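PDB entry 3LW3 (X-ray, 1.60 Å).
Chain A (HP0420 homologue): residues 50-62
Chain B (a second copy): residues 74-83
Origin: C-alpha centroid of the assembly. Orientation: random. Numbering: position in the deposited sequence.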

# COMPACT_ATOMS: atom_id res chain seq x y z
N CYS A 50 -2.93 -6.23 9.03
CA CYS A 50 -4.33 -5.93 8.79
C CYS A 50 -5.17 -6.90 9.62
O CYS A 50 -6.06 -6.49 10.36
CB CYS A 50 -4.66 -6.08 7.29
SG CYS A 50 -6.41 -6.40 6.92
N GLU A 51 -4.89 -8.19 9.46
CA GLU A 51 -5.49 -9.22 10.31
C GLU A 51 -4.39 -10.14 10.84
O GLU A 51 -3.22 -9.98 10.51
CB GLU A 51 -6.64 -9.98 9.62
CG GLU A 51 -8.03 -9.21 9.47
CD GLU A 51 -8.39 -9.05 7.95
OE1 GLU A 51 -7.52 -9.45 7.13
OE2 GLU A 51 -9.49 -8.58 7.52
N ASP A 52 -4.76 -11.08 11.69
CA ASP A 52 -3.76 -11.84 12.44
C ASP A 52 -2.80 -12.59 11.51
O ASP A 52 -1.63 -12.75 11.80
CB ASP A 52 -4.47 -12.79 13.39
CG ASP A 52 -5.58 -12.09 14.16
OD1 ASP A 52 -6.64 -11.73 13.54
OD2 ASP A 52 -5.38 -11.87 15.38
N ASP A 53 -3.30 -12.98 10.35
CA ASP A 53 -2.51 -13.77 9.44
C ASP A 53 -2.37 -13.07 8.06
O ASP A 53 -2.11 -13.72 7.05
CB ASP A 53 -3.20 -15.13 9.29
CG ASP A 53 -4.68 -14.99 8.94
OD1 ASP A 53 -5.28 -13.90 9.19
OD2 ASP A 53 -5.27 -15.95 8.39
N VAL A 54 -2.53 -11.74 8.04
CA VAL A 54 -2.45 -10.95 6.80
C VAL A 54 -1.79 -9.59 7.04
O VAL A 54 -2.35 -8.70 7.70
CB VAL A 54 -3.83 -10.65 6.19
CG1 VAL A 54 -3.66 -9.91 4.89
CG2 VAL A 54 -4.63 -11.93 5.98
N VAL A 55 -0.59 -9.43 6.50
CA VAL A 55 0.12 -8.17 6.57
C VAL A 55 -0.65 -7.17 5.65
O VAL A 55 -1.08 -7.53 4.54
CB VAL A 55 1.59 -8.33 6.11
CG1 VAL A 55 2.19 -6.99 5.88
CG2 VAL A 55 2.43 -9.13 7.14
N HIS A 56 -0.79 -5.94 6.12
CA HIS A 56 -1.52 -4.95 5.35
C HIS A 56 -0.83 -4.70 4.04
O HIS A 56 0.40 -4.58 3.99
CB HIS A 56 -1.62 -3.64 6.13
CG HIS A 56 -2.52 -2.64 5.46
ND1 HIS A 56 -2.15 -1.34 5.22
CD2 HIS A 56 -3.78 -2.77 5.00
CE1 HIS A 56 -3.16 -0.70 4.66
NE2 HIS A 56 -4.15 -1.56 4.49
N ALA A 57 -1.62 -4.55 2.98
CA ALA A 57 -1.09 -4.28 1.64
C ALA A 57 -0.15 -3.06 1.56
O ALA A 57 0.80 -3.04 0.74
CB ALA A 57 -2.24 -4.17 0.64
N GLY A 58 -0.38 -2.04 2.38
CA GLY A 58 0.48 -0.86 2.38
C GLY A 58 1.94 -1.20 2.69
O GLY A 58 2.85 -0.63 2.07
N PHE A 59 2.19 -2.15 3.60
CA PHE A 59 3.57 -2.53 3.93
C PHE A 59 4.24 -3.41 2.86
O PHE A 59 5.44 -3.32 2.61
CB PHE A 59 3.62 -3.16 5.31
CG PHE A 59 3.35 -2.16 6.40
CD1 PHE A 59 4.36 -1.28 6.81
CD2 PHE A 59 2.10 -2.09 7.00
CE1 PHE A 59 4.11 -0.34 7.81
CE2 PHE A 59 1.86 -1.16 8.02
CZ PHE A 59 2.87 -0.27 8.38
N ILE A 60 3.44 -4.21 2.19
CA ILE A 60 3.94 -5.06 1.10
C ILE A 60 4.31 -4.16 -0.10
O ILE A 60 5.42 -4.22 -0.63
CB ILE A 60 2.90 -6.10 0.68
CG1 ILE A 60 2.67 -7.08 1.86
CG2 ILE A 60 3.38 -6.81 -0.56
CD1 ILE A 60 1.51 -7.94 1.72
N VAL A 61 3.36 -3.33 -0.53
CA VAL A 61 3.63 -2.32 -1.55
C VAL A 61 4.76 -1.36 -1.15
O VAL A 61 5.57 -1.01 -1.99
CB VAL A 61 2.36 -1.53 -1.90
CG1 VAL A 61 2.70 -0.33 -2.82
CG2 VAL A 61 1.34 -2.48 -2.56
N GLY A 62 4.81 -0.94 0.12
CA GLY A 62 5.86 -0.06 0.62
C GLY A 62 7.24 -0.70 0.42
O GLY A 62 8.16 -0.05 -0.09
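Chain B 74-83: KKNSLISSMK

The contact between these two copies of the HP0420 homologue is a small, mainly apolar side-chain packing in which a strand of chain B runs past a short strand and the first turns of a helix of chain A, with no hydrogen bond between the two stretches. Together they bury 264 Å², both sides summed.

On chain A, a type I beta turn from E51(A) to V54(A) leads into the short strand 54-55. The turn is closed by V54(A) N donating to E51(A) O at 3.1 Å and by E51(A) N donating back to V54(A) O, also at 3.1 Å. H56(A) then occupies the N-cap position, and the helix begins at A57(A). Chain B starts as a loop and enters the strand at S77(B); the strand is extended except at S80(B), whose psi of -28° breaks the regular alternation, and the side chains of both S80(B) and S81(B) are out of reach of chain A between I79(B) and M82(B). At the first residue of the strand, S77(B) OG donates to K74(B) O at 2.8 Å, tying the loop to the start of the strand.

The strand 77-83 and the helix 57-62 point in roughly the same direction, with a signed crossing angle of -28° and a closest approach of their axes of 11.0 Å. At such a separation the backbones do not touch, and side chains must fill the gap. The register advances in the same sense on both chains: V54(A) lies nearest L78(B), with their CA atoms 8.2 Å apart, and A57(A) nearest I79(B), with CA atoms 7.3 Å apart.

The closest apolar pair is V54(A) CG1 against L78(B) CD2, at 3.6 Å. The CA-to-CB bond of L78(B) points sideways, but the leucine is long enough for its end to come nearer, where it meets the compact branched side chain of the valine. Further along, A57(A) points toward chain B with a single methyl group. This small side chain leaves room for longer partners: A57(A) CB lies 4.1 Å from I79(B) CD1 and 4.5 Å from M82(B) CE. One helical turn later, V61(A) also points toward the strand, and its CG2 is 4.1 Å from M82(B) CE. The spacing of four residues places A57(A) and V61(A) on the same side of the helix, so one methionine methyl reaches both. The long, flexible side chain of M82(B), with chi angles p, t and p, suits it to this bridging position.

The polar end of the contact is of a different kind. E51(A) points toward chain B, yet its carboxylate faces backbone carbonyls: E51(A) OE2 is 3.6 Å from K75(B) O, and E51(A) OE1 is 4.3 Å from S77(B) O. Neither approach is a hydrogen bond: a carboxylate and a carbonyl oxygen are both acceptors, and both distances are long in any case. OE2 is satisfied elsewhere in the structure, whereas OE1 is buried without a partner in the model. The attraction visible here therefore rests on the apolar pairs.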

# COMPACT_ATOMS: atom_id res chain seq x y z
N LYS B 74 -16.06 -7.01 4.25
CA LYS B 74 -16.27 -8.44 4.45
C LYS B 74 -15.12 -9.09 5.24
O LYS B 74 -13.93 -8.88 4.94
CB LYS B 74 -16.41 -9.16 3.12
CG LYS B 74 -17.54 -8.64 2.28
CD LYS B 74 -18.72 -9.63 2.28
CE LYS B 74 -20.08 -8.92 2.23
NZ LYS B 74 -20.59 -8.75 0.85
N LYS B 75 -15.52 -9.92 6.21
CA LYS B 75 -14.61 -10.65 7.09
C LYS B 75 -13.38 -11.25 6.36
O LYS B 75 -12.23 -10.76 6.49
CB LYS B 75 -15.44 -11.76 7.78
CG LYS B 75 -14.76 -12.55 8.93
CD LYS B 75 -15.72 -13.60 9.57
CE LYS B 75 -14.96 -14.76 10.25
NZ LYS B 75 -15.81 -15.63 11.14
N ASN B 76 -13.62 -12.28 5.59
CA ASN B 76 -12.51 -13.03 5.02
C ASN B 76 -12.13 -12.51 3.63
O ASN B 76 -12.25 -13.22 2.66
CB ASN B 76 -12.88 -14.51 4.97
CG ASN B 76 -13.22 -15.08 6.35
OD1 ASN B 76 -12.48 -14.85 7.32
ND2 ASN B 76 -14.34 -15.82 6.46
N SER B 77 -11.63 -11.28 3.57
CA SER B 77 -11.29 -10.68 2.28
C SER B 77 -9.82 -10.28 2.20
O SER B 77 -9.20 -9.92 3.23
CB SER B 77 -12.19 -9.47 1.99
OG SER B 77 -11.99 -8.40 2.92
N LEU B 78 -9.28 -10.33 0.99
CA LEU B 78 -7.89 -9.97 0.69
C LEU B 78 -7.86 -9.12 -0.56
O LEU B 78 -8.54 -9.42 -1.54
CB LEU B 78 -7.05 -11.21 0.37
CG LEU B 78 -6.72 -12.18 1.50
CD1 LEU B 78 -6.03 -13.43 0.95
CD2 LEU B 78 -5.84 -11.53 2.55
N ILE B 79 -6.99 -8.12 -0.57
CA ILE B 79 -6.65 -7.48 -1.83
C ILE B 79 -5.74 -8.40 -2.65
O ILE B 79 -4.67 -8.82 -2.18
CB ILE B 79 -5.94 -6.10 -1.60
CG1 ILE B 79 -6.89 -5.13 -0.85
CG2 ILE B 79 -5.41 -5.56 -2.91
CD1 ILE B 79 -6.20 -3.88 -0.39
N SER B 80 -6.18 -8.70 -3.86
CA SER B 80 -5.43 -9.57 -4.79
C SER B 80 -4.61 -8.82 -5.83
O SER B 80 -3.60 -9.34 -6.34
CB SER B 80 -6.37 -10.56 -5.50
OG SER B 80 -7.43 -9.87 -6.14
N SER B 81 -5.04 -7.61 -6.20
CA SER B 81 -4.31 -6.83 -7.19
C SER B 81 -4.79 -5.40 -7.18
O SER B 81 -5.86 -5.08 -6.64
CB SER B 81 -4.42 -7.42 -8.60
OG SER B 81 -5.72 -7.28 -9.09
N MET B 82 -3.99 -4.53 -7.76
CA MET B 82 -4.36 -3.13 -7.90
C MET B 82 -3.64 -2.48 -9.06
O MET B 82 -2.55 -2.91 -9.44
CB MET B 82 -4.00 -2.37 -6.61
CG MET B 82 -2.49 -2.23 -6.39
SD MET B 82 -2.07 -1.57 -4.75
CE MET B 82 -2.61 -2.83 -3.63
N LYS B 83 -4.26 -1.45 -9.62
CA LYS B 83 -3.66 -0.60 -10.62
C LYS B 83 -3.89 0.83 -10.12
O LYS B 83 -5.03 1.25 -9.93
CB LYS B 83 -4.35 -0.79 -11.95
CG LYS B 83 -3.54 -0.17 -13.11
CD LYS B 83 -3.84 1.33 -13.27
CE LYS B 83 -2.69 2.07 -14.00
NZ LYS B 83 -1.37 1.67 -13.41